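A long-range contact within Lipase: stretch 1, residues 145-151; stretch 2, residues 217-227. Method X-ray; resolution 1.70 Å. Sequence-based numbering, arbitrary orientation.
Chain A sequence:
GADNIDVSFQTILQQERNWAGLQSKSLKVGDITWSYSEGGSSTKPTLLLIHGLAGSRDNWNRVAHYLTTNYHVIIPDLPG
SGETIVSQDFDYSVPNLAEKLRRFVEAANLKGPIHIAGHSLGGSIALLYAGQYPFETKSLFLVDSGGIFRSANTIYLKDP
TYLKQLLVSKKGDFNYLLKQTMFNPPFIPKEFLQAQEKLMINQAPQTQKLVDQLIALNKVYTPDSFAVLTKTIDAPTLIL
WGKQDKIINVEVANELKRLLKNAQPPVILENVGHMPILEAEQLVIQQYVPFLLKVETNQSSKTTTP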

ATOM      1  N   SER A 145       0.453   8.661  -0.776  1.00 15.90           N
ATOM      2  CA  SER A 145       1.060   8.052  -1.946  1.00 15.19           C
ATOM      3  C   SER A 145       2.406   8.653  -2.312  1.00 19.43           C
ATOM      4  O   SER A 145       2.611   9.867  -2.203  1.00 19.14           O
ATOM      5  CB  SER A 145       0.128   8.211  -3.148  1.00 16.39           C
ATOM      6  OG  SER A 145       0.679   7.622  -4.317  1.00 20.47           O
ATOM      7  N   GLY A 146       3.260   7.807  -2.870  1.00 17.82           N
ATOM      8  CA  GLY A 146       4.522   8.256  -3.440  1.00 17.90           C
ATOM      9  C   GLY A 146       4.263   8.889  -4.796  1.00 22.45           C
ATOM     10  O   GLY A 146       3.130   8.899  -5.303  1.00 20.14           O
ATOM     11  N   GLY A 147       5.328   9.393  -5.391  1.00 20.54           N
ATOM     12  CA  GLY A 147       5.312  10.054  -6.682  1.00 21.39           C
ATOM     13  C   GLY A 147       6.508  10.971  -6.769  1.00 24.20           C
ATOM     14  O   GLY A 147       7.389  10.920  -5.908  1.00 24.14           O
ATOM     15  N   ILE A 148       6.547  11.819  -7.788  1.00 20.31           N
ATOM     16  CA  ILE A 148       7.673  12.753  -7.961  1.00 19.83           C
ATOM     17  C   ILE A 148       7.055  14.140  -7.993  1.00 23.52           C
ATOM     18  O   ILE A 148       6.383  14.503  -8.961  1.00 21.81           O
ATOM     19  CB  ILE A 148       8.578  12.420  -9.187  1.00 22.64           C
ATOM     20  CG1 ILE A 148       8.881  10.897  -9.254  1.00 23.44           C
ATOM     21  CG2 ILE A 148       9.857  13.231  -9.082  1.00 24.33           C
ATOM     22  CD1 ILE A 148       9.712  10.398 -10.496  1.00 27.15           C
ATOM     23  N   PHE A 149       7.250  14.892  -6.898  1.00 20.82           N
ATOM     24  CA  PHE A 149       6.543  16.132  -6.642  1.00 20.55           C
ATOM     25  C   PHE A 149       7.398  17.386  -6.591  1.00 25.80           C
ATOM     26  O   PHE A 149       8.489  17.368  -6.029  1.00 26.05           O
ATOM     27  CB  PHE A 149       5.821  15.985  -5.285  1.00 21.20           C
ATOM     28  CG  PHE A 149       4.973  14.733  -5.145  1.00 21.65           C
ATOM     29  CD1 PHE A 149       3.757  14.618  -5.814  1.00 24.40           C
ATOM     30  CD2 PHE A 149       5.384  13.678  -4.333  1.00 23.07           C
ATOM     31  CE1 PHE A 149       2.974  13.462  -5.691  1.00 24.28           C
ATOM     32  CE2 PHE A 149       4.598  12.522  -4.204  1.00 25.26           C
ATOM     33  CZ  PHE A 149       3.398  12.419  -4.887  1.00 23.43           C
ATOM     34  N   ARG A 150       6.843  18.501  -7.095  1.00 24.14           N
ATOM     35  CA  ARG A 150       7.474  19.819  -7.015  1.00 25.36           C
ATOM     36  C   ARG A 150       7.407  20.343  -5.586  1.00 29.19           C
ATOM     37  O   ARG A 150       8.300  21.077  -5.168  1.00 29.50           O
ATOM     38  CB  ARG A 150       6.789  20.822  -7.957  1.00 27.16           C
ATOM     39  CG  ARG A 150       7.010  20.514  -9.420  1.00 36.59           C
ATOM     40  CD  ARG A 150       6.501  21.616 -10.330  1.00 45.04           C
ATOM     41  NE  ARG A 150       6.024  21.056 -11.595  1.00 59.94           N
ATOM     42  CZ  ARG A 150       6.805  20.718 -12.620  1.00 75.84           C
ATOM     43  NH1 ARG A 150       8.120  20.895 -12.554  1.00 63.77           N
ATOM     44  NH2 ARG A 150       6.275  20.198 -13.719  1.00 60.58           N
ATOM     45  N   SER A 151       6.351  19.958  -4.833  1.00 25.04           N
ATOM     46  CA  SER A 151       6.117  20.440  -3.465  1.00 24.83           C
ATOM     47  C   SER A 151       6.819  19.560  -2.409  1.00 27.74           C
ATOM     48  O   SER A 151       6.649  19.800  -1.207  1.00 26.72           O
ATOM     49  CB  SER A 151       4.620  20.560  -3.182  1.00 27.04           C
ATOM     50  OG  SER A 151       3.982  19.295  -3.163  1.00 38.08           O
ATOM     51  N   LEU A 217      15.156   4.959 -10.220  1.00 21.62           N
ATOM     52  CA  LEU A 217      13.942   5.471 -10.875  1.00 21.05           C
ATOM     53  C   LEU A 217      13.817   6.992 -10.680  1.00 26.14           C
ATOM     54  O   LEU A 217      13.527   7.721 -11.642  1.00 24.80           O
ATOM     55  CB  LEU A 217      12.685   4.748 -10.343  1.00 20.16           C
ATOM     56  CG  LEU A 217      11.388   5.001 -11.109  1.00 24.59           C
ATOM     57  CD1 LEU A 217      11.346   4.199 -12.418  1.00 25.18           C
ATOM     58  CD2 LEU A 217      10.185   4.624 -10.249  1.00 26.55           C
ATOM     59  N   ASN A 218      14.096   7.470  -9.455  1.00 23.28           N
ATOM     60  CA  ASN A 218      14.056   8.903  -9.119  1.00 23.66           C
ATOM     61  C   ASN A 218      15.146   9.702  -9.890  1.00 28.23           C
ATOM     62  O   ASN A 218      14.962  10.896 -10.151  1.00 28.77           O
ATOM     63  CB  ASN A 218      14.199   9.097  -7.613  1.00 24.60           C
ATOM     64  CG  ASN A 218      13.992  10.524  -7.172  1.00 36.33           C
ATOM     65  OD1 ASN A 218      12.874  11.049  -7.185  1.00 33.99           O
ATOM     66  ND2 ASN A 218      15.074  11.193  -6.818  1.00 27.50           N
ATOM     67  N   LYS A 219      16.264   9.051 -10.264  1.00 25.61           N
ATOM     68  CA  LYS A 219      17.315   9.702 -11.054  1.00 26.33           C
ATOM     69  C   LYS A 219      16.895   9.843 -12.507  1.00 30.65           C
ATOM     70  O   LYS A 219      17.338  10.777 -13.177  1.00 31.26           O
ATOM     71  CB  LYS A 219      18.644   8.937 -10.986  1.00 29.65           C
ATOM     72  CG  LYS A 219      19.334   9.051  -9.641  1.00 49.02           C
ATOM     73  CD  LYS A 219      20.593   8.215  -9.585  1.00 61.12           C
ATOM     74  CE  LYS A 219      21.219   8.275  -8.216  1.00 71.85           C
ATOM     75  NZ  LYS A 219      22.289   7.256  -8.055  1.00 83.82           N
ATOM     76  N   VAL A 220      16.081   8.896 -13.012  1.00 24.74           N
ATOM     77  CA  VAL A 220      15.642   8.874 -14.415  1.00 24.09           C
ATOM     78  C   VAL A 220      14.479   9.849 -14.655  1.00 27.57           C
ATOM     79  O   VAL A 220      14.520  10.625 -15.611  1.00 27.72           O
ATOM     80  CB  VAL A 220      15.256   7.437 -14.870  1.00 27.61           C
ATOM     81  CG1 VAL A 220      14.661   7.433 -16.282  1.00 27.39           C
ATOM     82  CG2 VAL A 220      16.455   6.496 -14.800  1.00 27.56           C
ATOM     83  N   TYR A 221      13.437   9.779 -13.809  1.00 22.92           N
ATOM     84  CA  TYR A 221      12.221  10.560 -13.981  1.00 21.89           C
ATOM     85  C   TYR A 221      12.172  11.780 -13.062  1.00 26.50           C
ATOM     86  O   TYR A 221      12.855  11.848 -12.039  1.00 26.22           O
ATOM     87  CB  TYR A 221      10.981   9.655 -13.793  1.00 21.17           C
ATOM     88  CG  TYR A 221      10.949   8.562 -14.842  1.00 21.19           C
ATOM     89  CD1 TYR A 221      10.658   8.854 -16.173  1.00 23.11           C
ATOM     90  CD2 TYR A 221      11.259   7.244 -14.514  1.00 21.96           C
ATOM     91  CE1 TYR A 221      10.682   7.865 -17.156  1.00 23.44           C
ATOM     92  CE2 TYR A 221      11.285   6.241 -15.490  1.00 22.73           C
ATOM     93  CZ  TYR A 221      10.989   6.559 -16.810  1.00 26.76           C
ATOM     94  OH  TYR A 221      10.994   5.608 -17.797  1.00 24.03           O
ATOM     95  N   THR A 222      11.389  12.767 -13.472  1.00 22.32           N
ATOM     96  CA  THR A 222      11.272  14.048 -12.771  1.00 21.45           C
ATOM     97  C   THR A 222       9.817  14.395 -12.436  1.00 24.54           C
ATOM     98  O   THR A 222       8.920  13.691 -12.905  1.00 23.08           O
ATOM     99  CB  THR A 222      11.808  15.151 -13.718  1.00 23.72           C
ATOM    100  OG1 THR A 222      10.909  15.274 -14.828  1.00 23.53           O
ATOM    101  CG2 THR A 222      13.260  14.928 -14.178  1.00 23.89           C
ATOM    102  N   PRO A 223       9.529  15.536 -11.744  1.00 23.62           N
ATOM    103  CA  PRO A 223       8.120  15.936 -11.556  1.00 23.93           C
ATOM    104  C   PRO A 223       7.429  16.189 -12.914  1.00 26.32           C
ATOM    105  O   PRO A 223       6.239  15.934 -13.032  1.00 25.07           O
ATOM    106  CB  PRO A 223       8.225  17.209 -10.714  1.00 25.74           C
ATOM    107  CG  PRO A 223       9.543  17.107 -10.032  1.00 29.72           C
ATOM    108  CD  PRO A 223      10.435  16.491 -11.077  1.00 25.91           C
ATOM    109  N   ASP A 224       8.184  16.613 -13.959  1.00 24.20           N
ATOM    110  CA  ASP A 224       7.650  16.768 -15.324  1.00 24.02           C
ATOM    111  C   ASP A 224       7.118  15.422 -15.849  1.00 26.40           C
ATOM    112  O   ASP A 224       6.014  15.368 -16.384  1.00 26.57           O
ATOM    113  CB  ASP A 224       8.708  17.329 -16.286  1.00 26.45           C
ATOM    114  CG  ASP A 224       8.848  18.840 -16.279  1.00 35.03           C
ATOM    115  OD1 ASP A 224       8.029  19.515 -15.616  1.00 33.09           O
ATOM    116  OD2 ASP A 224       9.771  19.354 -16.950  1.00 41.11           O
ATOM    117  N   SER A 225       7.889  14.335 -15.643  1.00 22.87           N
ATOM    118  CA  SER A 225       7.500  12.970 -16.039  1.00 23.03           C
ATOM    119  C   SER A 225       6.230  12.545 -15.314  1.00 25.76           C
ATOM    120  O   SER A 225       5.328  11.952 -15.915  1.00 25.26           O
ATOM    121  CB  SER A 225       8.609  11.963 -15.720  1.00 25.39           C
ATOM    122  OG  SER A 225       9.905  12.443 -16.027  1.00 25.76           O
ATOM    123  N   PHE A 226       6.157  12.875 -14.018  1.00 22.96           N
ATOM    124  CA  PHE A 226       5.025  12.520 -13.172  1.00 21.87           C
ATOM    125  C   PHE A 226       3.764  13.259 -13.620  1.00 26.87           C
ATOM    126  O   PHE A 226       2.681  12.672 -13.594  1.00 26.65           O
ATOM    127  CB  PHE A 226       5.354  12.813 -11.708  1.00 22.49           C
ATOM    128  CG  PHE A 226       4.314  12.297 -10.745  1.00 22.31           C
ATOM    129  CD1 PHE A 226       4.191  10.936 -10.493  1.00 24.02           C
ATOM    130  CD2 PHE A 226       3.475  13.177 -10.070  1.00 23.37           C
ATOM    131  CE1 PHE A 226       3.222  10.462  -9.605  1.00 23.40           C
ATOM    132  CE2 PHE A 226       2.518  12.706  -9.170  1.00 24.76           C
ATOM    133  CZ  PHE A 226       2.395  11.350  -8.949  1.00 22.28           C
ATOM    134  N   ALA A 227       3.910  14.528 -14.069  1.00 23.85           N
ATOM    135  CA  ALA A 227       2.791  15.327 -14.578  1.00 24.10           C
ATOM    136  C   ALA A 227       2.252  14.717 -15.881  1.00 29.31           C
ATOM    137  O   ALA A 227       1.038  14.706 -16.091  1.00 29.95           O
ATOM    138  CB  ALA A 227       3.221  16.765 -14.798  1.00 25.41           C
TER

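A residue can matter to a contact through the side chain it lacks, and G147 of this lipase is a clear case. A CB built at ideal geometry on G147 would point toward the helical stretch and lie 2.7 Å from CZ of F226, a clash. With only hydrogen there, the backbone settles onto the aromatic ring instead: CA of G147 approaches CE1 of F226 to 3.6 Å, and the G147 carbonyl carbon and the I148 nitrogen lie over one face of that ring. The phi/psi of G147, 157/-170, is also one that glycine adopts far more readily than other residues.

The next side chain reaches into the turn between two helices. I148, the residue most covered by the other stretch, points toward it, its CD1 packing 3.6 Å from CB of Y221 and its CG2 3.9 Å from CD of P223. Its carbonyl takes part as well, O of I148 receiving a CA-H...O contact from CA of P223 at 3.4 Å. The turn it meets is internally braced: T222 is at the N-cap position, and its backbone N-H donates a hydrogen bond to OG of S225, N to OG 3.0 Å.

The CA-to-CB bond of F149 points away, yet the end of the ring comes nearer, with CE1 3.6 Å from CE2 of F226. The two rings meet obliquely, with planes at 73° and centroids 5.2 Å apart.

A charged pair, exposed to solvent, adds a further contact. R150 forms a salt bridge with D224, its NH2 donating a nearly straight hydrogen bond of 2.7 Å to OD1 of D224, while NH1 adds a weak one to the same OD1 at 3.4 Å. OD1 sits near the guanidinium plane, leaving one face of that group to cover CB of P223, so a single arginine combines polar and apolar contact.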